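Local coordinates for flagellar hook-associated protein 2 (Helicobacter pylori, PDB 6IWY), which caps the tip of the growing flagellar filament, promoting flagellin polymerisation there and keeping exported subunits from leaking away unassembled, at residues A[252-264]-A[337-349]. Sequence-based numbering, arbitrary orientation.
Sequences LLKSSRTIKEGKL and KDLGLNAGMVQSY
L339 and I259 form the tight apolar part of this contact and illustrate how two segments that are mostly loop, but each carry a short strand, can be joined by a few side chains and two backbone bonds. The two side chains run alongside each other in a common direction, with CD2 of L339 3.6 Å from CG2 of I259. L264 crosses the same leucine branch at an angle, bringing its CD1 within 3.8 Å of L339 CD2, so one methyl group serves two neighbours. CG of L339 is anti to the carbonyl carbon (chi1 -56°), and CD2 is the branch that turns to I259 and L264, both touching it from the same general side.

Backbone bonds flank this group. The amide of S256 meets the carbonyl O of G340 at 3.1 Å, almost straight at 176° and on a lone pair in the carbonyl plane. The other, from K260 N to D338 O, is more bent, at 143°. G340, at positive phi and without a side chain, brings its CA up to the backbone of R257.

Toward solvent the fit is looser. K260 passes D338 obliquely, its CD 3.4 Å from OD1, while NZ stays beyond salt-bridge range of that oxygen, so any attraction is probably weak.

A second, more widely spaced apolar patch joins L253 to buried L341, their CD2 methyls 4.0 Å apart, with V346 leaning toward L252 and L253.

In this fragment of FliD, which lacks both ends of the protein, the contact joins the outer strands of two small antiparallel sheets: 253-254 beside 314-318, and 344-347 beside 322-327. I294 of helix 292-299 packs against both I259 and L339.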
ATOM      1  N   LEU A 252      -2.277  -3.644  15.559  1.00 57.16           N
ATOM      2  CA  LEU A 252      -2.560  -2.235  15.887  1.00 55.71           C
ATOM      3  C   LEU A 252      -1.574  -1.532  16.829  1.00 52.74           C
ATOM      4  O   LEU A 252      -1.187  -0.388  16.615  1.00 53.92           O
ATOM      5  CB  LEU A 252      -3.942  -2.170  16.531  1.00 54.38           C
ATOM      6  CG  LEU A 252      -4.438  -0.802  16.956  1.00 55.47           C
ATOM      7  CD1 LEU A 252      -4.801  -0.025  15.717  1.00 59.30           C
ATOM      8  CD2 LEU A 252      -5.621  -0.943  17.901  1.00 54.85           C
ATOM      9  N   LEU A 253      -1.236  -2.190  17.917  1.00 48.91           N
ATOM     10  CA  LEU A 253      -0.427  -1.576  18.947  1.00 46.74           C
ATOM     11  C   LEU A 253       0.538  -2.610  19.428  1.00 45.74           C
ATOM     12  O   LEU A 253       0.185  -3.740  19.666  1.00 43.90           O
ATOM     13  CB  LEU A 253      -1.291  -1.072  20.106  1.00 44.63           C
ATOM     14  CG  LEU A 253      -0.567  -0.481  21.332  1.00 45.38           C
ATOM     15  CD1 LEU A 253       0.536   0.528  20.932  1.00 47.92           C
ATOM     16  CD2 LEU A 253      -1.566   0.179  22.333  1.00 46.06           C
ATOM     17  N   LYS A 254       1.783  -2.207  19.569  1.00 47.65           N
ATOM     18  CA  LYS A 254       2.822  -3.093  20.071  1.00 48.19           C
ATOM     19  C   LYS A 254       3.592  -2.267  21.057  1.00 46.90           C
ATOM     20  O   LYS A 254       3.999  -1.192  20.704  1.00 47.77           O
ATOM     21  CB  LYS A 254       3.702  -3.572  18.902  1.00 51.92           C
ATOM     22  CG  LYS A 254       5.109  -4.074  19.298  1.00 55.93           C
ATOM     23  CD  LYS A 254       5.596  -5.195  18.383  1.00 61.78           C
ATOM     24  CE  LYS A 254       7.060  -5.064  18.050  1.00 68.28           C
ATOM     25  NZ  LYS A 254       7.259  -3.936  17.116  1.00 71.17           N
ATOM     26  N   SER A 255       3.769  -2.752  22.276  1.00 46.00           N
ATOM     27  CA  SER A 255       4.561  -2.020  23.271  1.00 47.38           C
ATOM     28  C   SER A 255       5.927  -1.625  22.743  1.00 50.53           C
ATOM     29  O   SER A 255       6.498  -2.314  21.894  1.00 52.78           O
ATOM     30  CB  SER A 255       4.826  -2.862  24.501  1.00 47.85           C
ATOM     31  OG  SER A 255       3.678  -3.584  24.828  1.00 48.74           O
ATOM     32  N   SER A 256       6.446  -0.517  23.258  1.00 51.14           N
ATOM     33  CA  SER A 256       7.823  -0.098  22.941  1.00 55.56           C
ATOM     34  C   SER A 256       8.869  -0.972  23.600  1.00 57.64           C
ATOM     35  O   SER A 256       9.981  -1.044  23.139  1.00 62.21           O
ATOM     36  CB  SER A 256       8.069   1.326  23.401  1.00 55.61           C
ATOM     37  OG  SER A 256       7.555   2.233  22.452  1.00 59.61           O
ATOM     38  N   ARG A 257       8.491  -1.599  24.700  1.00 55.64           N
ATOM     39  CA  ARG A 257       9.400  -2.299  25.565  1.00 58.69           C
ATOM     40  C   ARG A 257       8.688  -3.542  26.076  1.00 57.24           C
ATOM     41  O   ARG A 257       7.473  -3.565  26.145  1.00 54.12           O
ATOM     42  CB  ARG A 257       9.719  -1.408  26.758  1.00 59.27           C
ATOM     43  CG  ARG A 257      10.449  -0.083  26.436  1.00 61.74           C
ATOM     44  CD  ARG A 257      11.862  -0.294  25.870  1.00 67.95           C
ATOM     45  NE  ARG A 257      12.844   0.542  26.570  1.00 71.15           N
ATOM     46  CZ  ARG A 257      13.954   0.105  27.162  1.00 76.13           C
ATOM     47  NH1 ARG A 257      14.321  -1.175  27.148  1.00 79.58           N
ATOM     48  NH2 ARG A 257      14.722   0.976  27.770  1.00 79.28           N
ATOM     49  N   THR A 258       9.450  -4.562  26.450  1.00 60.73           N
ATOM     50  CA  THR A 258       8.913  -5.731  27.150  1.00 60.35           C
ATOM     51  C   THR A 258       8.231  -5.210  28.390  1.00 57.63           C
ATOM     52  O   THR A 258       8.566  -4.148  28.837  1.00 56.78           O
ATOM     53  CB  THR A 258      10.032  -6.738  27.479  1.00 66.86           C
ATOM     54  OG1 THR A 258      11.234  -6.046  27.869  1.00 70.67           O
ATOM     55  CG2 THR A 258      10.350  -7.553  26.249  1.00 68.89           C
ATOM     56  N   ILE A 259       7.222  -5.892  28.910  1.00 57.18           N
ATOM     57  CA  ILE A 259       6.491  -5.347  30.071  1.00 55.96           C
ATOM     58  C   ILE A 259       7.455  -5.460  31.198  1.00 61.38           C
ATOM     59  O   ILE A 259       8.262  -6.373  31.203  1.00 66.87           O
ATOM     60  CB  ILE A 259       5.170  -6.093  30.393  1.00 54.60           C
ATOM     61  CG1 ILE A 259       4.105  -5.733  29.364  1.00 49.25           C
ATOM     62  CG2 ILE A 259       4.633  -5.722  31.766  1.00 53.94           C
ATOM     63  CD1 ILE A 259       2.827  -6.473  29.581  1.00 48.05           C
ATOM     64  N   LYS A 260       7.416  -4.538  32.139  1.00 61.95           N
ATOM     65  CA  LYS A 260       8.456  -4.533  33.167  1.00 68.14           C
ATOM     66  C   LYS A 260       8.257  -5.734  34.105  1.00 73.11           C
ATOM     67  O   LYS A 260       7.119  -6.154  34.356  1.00 71.52           O
ATOM     68  CB  LYS A 260       8.513  -3.194  33.936  1.00 67.45           C
ATOM     69  CG  LYS A 260       9.878  -2.905  34.536  1.00 72.86           C
ATOM     70  CD  LYS A 260       9.905  -1.580  35.335  1.00 73.31           C
ATOM     71  CE  LYS A 260      11.166  -1.428  36.166  1.00 78.75           C
ATOM     72  NZ  LYS A 260      11.089  -0.197  37.001  1.00 80.62           N
ATOM     73  N   GLU A 261       9.374  -6.295  34.563  1.00 79.75           N
ATOM     74  CA  GLU A 261       9.380  -7.397  35.531  1.00 86.39           C
ATOM     75  C   GLU A 261       9.086  -6.896  36.951  1.00 89.51           C
ATOM     76  O   GLU A 261       9.623  -5.857  37.371  1.00 90.36           O
ATOM     77  CB  GLU A 261      10.755  -8.084  35.543  1.00 93.79           C
ATOM     78  N   GLY A 262       8.257  -7.646  37.685  1.00 91.95           N
ATOM     79  CA  GLY A 262       7.974  -7.360  39.102  1.00 96.41           C
ATOM     80  C   GLY A 262       6.660  -6.646  39.332  1.00 91.96           C
ATOM     81  O   GLY A 262       5.861  -6.538  38.433  1.00 85.72           O
ATOM     82  N   LYS A 263       6.440  -6.133  40.540  1.00 96.30           N
ATOM     83  CA  LYS A 263       5.142  -5.530  40.871  1.00 94.27           C
ATOM     84  C   LYS A 263       4.889  -4.238  40.094  1.00 87.02           C
ATOM     85  O   LYS A 263       5.601  -3.236  40.282  1.00 86.78           O
ATOM     86  CB  LYS A 263       4.992  -5.258  42.373  1.00101.56           C
ATOM     87  CG  LYS A 263       3.520  -5.158  42.845  1.00102.80           C
ATOM     88  CD  LYS A 263       2.847  -6.547  43.045  1.00107.02           C
ATOM     89  CE  LYS A 263       1.620  -6.473  43.983  1.00112.62           C
ATOM     90  NZ  LYS A 263       1.258  -7.780  44.661  1.00120.22           N
ATOM     91  N   LEU A 264       3.880  -4.288  39.221  1.00 81.31           N
ATOM     92  CA  LEU A 264       3.300  -3.091  38.623  1.00 75.88           C
ATOM     93  C   LEU A 264       1.965  -2.834  39.306  1.00 77.59           C
ATOM     94  O   LEU A 264       1.284  -3.767  39.723  1.00 80.97           O
ATOM     95  CB  LEU A 264       3.117  -3.250  37.102  1.00 69.86           C
ATOM     96  CG  LEU A 264       4.314  -3.809  36.308  1.00 69.28           C
ATOM     97  CD1 LEU A 264       3.962  -3.881  34.833  1.00 64.50           C
ATOM     98  CD2 LEU A 264       5.590  -2.985  36.530  1.00 69.20           C
ATOM     99  N   LYS A 337       4.135   3.726  31.173  1.00 39.37           N
ATOM    100  CA  LYS A 337       5.466   3.641  30.568  1.00 40.15           C
ATOM    101  C   LYS A 337       6.129   2.278  30.844  1.00 42.32           C
ATOM    102  O   LYS A 337       6.899   1.786  30.022  1.00 42.24           O
ATOM    103  CB  LYS A 337       6.370   4.752  31.049  1.00 42.47           C
ATOM    104  CG  LYS A 337       6.780   4.666  32.462  1.00 44.51           C
ATOM    105  CD  LYS A 337       7.852   5.664  32.722  1.00 48.44           C
ATOM    106  CE  LYS A 337       8.357   5.539  34.123  1.00 51.56           C
ATOM    107  NZ  LYS A 337       7.230   5.840  34.989  1.00 54.80           N
ATOM    108  N   ASP A 338       5.796   1.664  31.979  1.00 44.83           N
ATOM    109  CA  ASP A 338       6.285   0.337  32.306  1.00 47.85           C
ATOM    110  C   ASP A 338       5.624  -0.750  31.453  1.00 46.49           C
ATOM    111  O   ASP A 338       6.134  -1.869  31.372  1.00 47.68           O
ATOM    112  CB  ASP A 338       6.092   0.061  33.796  1.00 51.51           C
ATOM    113  CG  ASP A 338       7.038   0.903  34.681  1.00 58.21           C
ATOM    114  OD1 ASP A 338       8.200   1.194  34.277  1.00 61.56           O
ATOM    115  OD2 ASP A 338       6.625   1.270  35.805  1.00 65.46           O
ATOM    116  N   LEU A 339       4.493  -0.432  30.808  1.00 44.03           N
ATOM    117  CA  LEU A 339       3.932  -1.350  29.844  1.00 42.25           C
ATOM    118  C   LEU A 339       4.342  -0.909  28.455  1.00 41.23           C
ATOM    119  O   LEU A 339       3.819  -1.422  27.450  1.00 40.53           O
ATOM    120  CB  LEU A 339       2.415  -1.418  29.950  1.00 41.16           C
ATOM    121  CG  LEU A 339       1.781  -1.777  31.297  1.00 44.33           C
ATOM    122  CD1 LEU A 339       0.261  -1.535  31.246  1.00 45.18           C
ATOM    123  CD2 LEU A 339       2.045  -3.193  31.665  1.00 46.01           C
ATOM    124  N   GLY A 340       5.286   0.025  28.382  1.00 42.03           N
ATOM    125  CA  GLY A 340       5.734   0.552  27.094  1.00 42.23           C
ATOM    126  C   GLY A 340       4.610   1.206  26.308  1.00 40.63           C
ATOM    127  O   GLY A 340       4.611   1.182  25.088  1.00 40.72           O
ATOM    128  N   LEU A 341       3.658   1.804  27.025  1.00 40.73           N
ATOM    129  CA  LEU A 341       2.520   2.494  26.441  1.00 40.40           C
ATOM    130  C   LEU A 341       2.477   3.988  26.840  1.00 42.55           C
ATOM    131  O   LEU A 341       3.042   4.404  27.841  1.00 44.46           O
ATOM    132  CB  LEU A 341       1.222   1.785  26.838  1.00 39.35           C
ATOM    133  CG  LEU A 341       1.110   0.272  26.516  1.00 37.92           C
ATOM    134  CD1 LEU A 341      -0.263  -0.383  26.898  1.00 34.06           C
ATOM    135  CD2 LEU A 341       1.410   0.066  25.048  1.00 37.91           C
ATOM    136  N   ASN A 342       1.822   4.776  25.992  1.00 44.00           N
ATOM    137  CA  ASN A 342       1.492   6.178  26.212  1.00 45.75           C
ATOM    138  C   ASN A 342       0.031   6.352  26.354  1.00 45.50           C
ATOM    139  O   ASN A 342      -0.705   5.803  25.578  1.00 46.24           O
ATOM    140  CB  ASN A 342       1.817   6.973  24.960  1.00 48.29           C
ATOM    141  CG  ASN A 342       3.259   7.209  24.806  1.00 51.63           C
ATOM    142  OD1 ASN A 342       3.981   7.393  25.796  1.00 57.62           O
ATOM    143  ND2 ASN A 342       3.714   7.217  23.574  1.00 54.88           N
ATOM    144  N   ALA A 343      -0.400   7.135  27.318  1.00 47.31           N
ATOM    145  CA  ALA A 343      -1.755   7.682  27.318  1.00 49.46           C
ATOM    146  C   ALA A 343      -2.000   8.330  25.959  1.00 50.78           C
ATOM    147  O   ALA A 343      -1.210   9.138  25.519  1.00 52.51           O
ATOM    148  CB  ALA A 343      -1.894   8.710  28.414  1.00 52.28           C
ATOM    149  N   GLY A 344      -3.075   7.963  25.286  1.00 51.31           N
ATOM    150  CA  GLY A 344      -3.389   8.545  23.977  1.00 53.73           C
ATOM    151  C   GLY A 344      -4.293   7.639  23.158  1.00 53.17           C
ATOM    152  O   GLY A 344      -4.732   6.584  23.636  1.00 49.83           O
ATOM    153  N   MET A 345      -4.568   8.065  21.931  1.00 55.67           N
ATOM    154  CA  MET A 345      -5.395   7.306  21.008  1.00 56.23           C
ATOM    155  C   MET A 345      -4.496   6.771  19.918  1.00 53.76           C
ATOM    156  O   MET A 345      -3.683   7.506  19.402  1.00 55.21           O
ATOM    157  CB  MET A 345      -6.464   8.205  20.366  1.00 63.48           C
ATOM    158  CG  MET A 345      -7.315   9.006  21.346  1.00 69.23           C
ATOM    159  SD  MET A 345      -8.703   9.899  20.579  1.00 84.50           S
ATOM    160  CE  MET A 345      -8.042  11.567  20.361  1.00 87.79           C
ATOM    161  N   VAL A 346      -4.629   5.496  19.559  1.00 50.59           N
ATOM    162  CA  VAL A 346      -3.898   4.979  18.393  1.00 49.43           C
ATOM    163  C   VAL A 346      -4.907   4.404  17.481  1.00 50.28           C
ATOM    164  O   VAL A 346      -5.884   3.849  17.940  1.00 49.42           O
ATOM    165  CB  VAL A 346      -2.879   3.882  18.721  1.00 45.13           C
ATOM    166  CG1 VAL A 346      -3.543   2.750  19.414  1.00 42.55           C
ATOM    167  CG2 VAL A 346      -2.222   3.385  17.459  1.00 45.58           C
ATOM    168  N   GLN A 347      -4.657   4.550  16.186  1.00 52.62           N
ATOM    169  CA  GLN A 347      -5.544   4.046  15.157  1.00 54.61           C
ATOM    170  C   GLN A 347      -4.808   3.216  14.128  1.00 53.97           C
ATOM    171  O   GLN A 347      -3.724   3.556  13.672  1.00 55.30           O
ATOM    172  CB  GLN A 347      -6.230   5.211  14.444  1.00 61.48           C
ATOM    173  CG  GLN A 347      -7.422   5.695  15.175  1.00 63.85           C
ATOM    174  CD  GLN A 347      -8.050   6.907  14.558  1.00 73.75           C
ATOM    175  OE1 GLN A 347      -8.089   7.070  13.334  1.00 79.97           O
ATOM    176  NE2 GLN A 347      -8.554   7.788  15.412  1.00 77.72           N
ATOM    177  N   SER A 348      -5.441   2.134  13.716  1.00 52.85           N
ATOM    178  CA  SER A 348      -4.987   1.405  12.547  1.00 54.06           C
ATOM    179  C   SER A 348      -4.954   2.337  11.347  1.00 60.58           C
ATOM    180  O   SER A 348      -5.754   3.272  11.251  1.00 64.34           O
ATOM    181  CB  SER A 348      -5.946   0.284  12.226  1.00 53.68           C
ATOM    182  OG  SER A 348      -6.413   0.451  10.904  1.00 61.46           O
ATOM    183  N   TYR A 349      -4.046   2.063  10.419  1.00 42.81           N
ATOM    184  CA  TYR A 349      -4.063   2.696   9.106  1.00 41.07           C
ATOM    185  C   TYR A 349      -5.456   2.615   8.518  1.00 41.25           C
ATOM    186  O   TYR A 349      -6.005   3.624   8.044  1.00 41.07           O
ATOM    187  CB  TYR A 349      -3.113   2.028   8.135  1.00 39.36           C
ATOM    188  CG  TYR A 349      -3.356   2.422   6.698  1.00 40.74           C
ATOM    189  CD1 TYR A 349      -2.775   3.570   6.162  1.00 43.01           C
ATOM    190  CD2 TYR A 349      -4.207   1.682   5.876  1.00 41.75           C
ATOM    191  CE1 TYR A 349      -2.981   3.951   4.858  1.00 41.58           C
ATOM    192  CE2 TYR A 349      -4.419   2.049   4.555  1.00 42.65           C
ATOM    193  CZ  TYR A 349      -3.793   3.193   4.055  1.00 42.68           C
ATOM    194  OH  TYR A 349      -3.988   3.589   2.752  1.00 43.29           O
TER